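Segregation and condensation protein B (PDB 2Z99) probably acts in chromosome segregation and condensation during cell division, as the winged-helix ScpB subunit of an SMC complex. Local coordinates at residues A48-L51 with Q52-A55. Residues are numbered along the deposited sequence; the frame is centred on the assembly and turned at random.
Sequences AAKL and QLMA
Residues 48-55 form about two turns of helix 44-60, the third helix of the N-terminal winged-helix domain, with Lys50 meeting Met54 and Leu53 on one flank. A nearly straight bond runs from Met54 N to Lys50 O, 2.7 Å with 163° at the hydrogen. Leu53 N is held by Ala49 O at 3.0 Å and makes a second, weak bond to Lys50 O, which therefore accepts two donors. Ala55 N bonds to Leu51 O at 2.8 Å, while the bond from Gln52 N to Ala48 O is long and weak. Met54 CG, turned to the N side of its residue (chi1 -64°), packs tightly against Lys50 O at 3.1 Å. An extended chi2 then carries Met54 SD to 3.7 Å from Lys50 CG, which lies opposite the lysine N (chi1 177°); the two side chains cross at an angle. In this domain the helix packs on helix 13-26, where Lys50 touches Leu16 and Leu20 and Met54 touches Glu21. Lys50 bends at chi2, chi3 and chi4, and its chain curls round to leave NZ 4.1 Å from Leu53 CD2. On another flank Leu51 and Ala55 both touch Trp74 of strand 73-78. Leu67 of the paired strand 65-70 meets both Met54 and Ala55.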
loop_
_atom_site.group_PDB
_atom_site.type_symbol
_atom_site.label_atom_id
_atom_site.label_comp_id
_atom_site.label_asym_id
_atom_site.label_seq_id
_atom_site.Cartn_x
_atom_site.Cartn_y
_atom_site.Cartn_z
ATOM N N ALA A 48 16.537 9.906 11.427
ATOM C CA ALA A 48 17.438 9.495 10.361
ATOM C C ALA A 48 18.286 8.317 10.805
ATOM O O ALA A 48 18.437 7.332 10.082
ATOM C CB ALA A 48 18.353 10.670 9.946
ATOM N N ALA A 49 18.859 8.433 11.991
ATOM C CA ALA A 49 19.697 7.373 12.534
ATOM C C ALA A 49 18.900 6.081 12.768
ATOM O O ALA A 49 19.343 4.981 12.425
ATOM C CB ALA A 49 20.303 7.842 13.850
ATOM N N LYS A 50 17.733 6.225 13.383
ATOM C CA LYS A 50 16.884 5.084 13.687
ATOM C C LYS A 50 16.498 4.276 12.444
ATOM O O LYS A 50 16.542 3.034 12.444
ATOM C CB LYS A 50 15.624 5.573 14.388
ATOM C CG LYS A 50 14.637 4.475 14.686
ATOM C CD LYS A 50 14.448 4.311 16.176
ATOM C CE LYS A 50 15.676 3.727 16.832
ATOM N NZ LYS A 50 15.758 2.275 16.544
ATOM N N LEU A 51 16.123 4.988 11.384
ATOM C CA LEU A 51 15.719 4.347 10.146
ATOM C C LEU A 51 16.872 3.538 9.579
ATOM O O LEU A 51 16.669 2.439 9.054
ATOM C CB LEU A 51 15.247 5.405 9.150
ATOM C CG LEU A 51 13.915 6.084 9.502
ATOM C CD1 LEU A 51 13.771 7.383 8.745
ATOM C CD2 LEU A 51 12.755 5.142 9.175
ATOM N N GLN A 52 18.087 4.061 9.704
ATOM C CA GLN A 52 19.243 3.347 9.182
ATOM C C GLN A 52 19.597 2.163 10.072
ATOM O O GLN A 52 20.209 1.192 9.625
ATOM C CB GLN A 52 20.437 4.288 9.041
ATOM C CG GLN A 52 20.810 4.579 7.589
ATOM C CD GLN A 52 21.202 3.323 6.812
ATOM O OE1 GLN A 52 22.182 2.649 7.147
ATOM N NE2 GLN A 52 20.432 3.003 5.774
ATOM N N LEU A 53 19.210 2.238 11.339
ATOM C CA LEU A 53 19.477 1.132 12.249
ATOM C C LEU A 53 18.415 0.046 12.002
ATOM O O LEU A 53 18.722 -1.154 11.990
ATOM C CB LEU A 53 19.442 1.608 13.703
ATOM C CG LEU A 53 19.578 0.475 14.728
ATOM C CD1 LEU A 53 20.837 -0.319 14.445
ATOM C CD2 LEU A 53 19.598 1.047 16.138
ATOM N N MET A 54 17.169 0.471 11.799
ATOM C CA MET A 54 16.089 -0.469 11.501
ATOM C C MET A 54 16.379 -1.121 10.149
ATOM O O MET A 54 16.109 -2.300 9.954
ATOM C CB MET A 54 14.747 0.257 11.443
ATOM C CG MET A 54 14.335 0.862 12.760
ATOM S SD MET A 54 12.888 1.897 12.617
ATOM C CE MET A 54 11.705 0.666 11.898
ATOM N N ALA A 55 16.936 -0.360 9.208
ATOM C CA ALA A 55 17.261 -0.930 7.904
ATOM C C ALA A 55 18.417 -1.895 8.073
ATOM O O ALA A 55 18.476 -2.915 7.393
ATOM C CB ALA A 55 17.633 0.163 6.904
#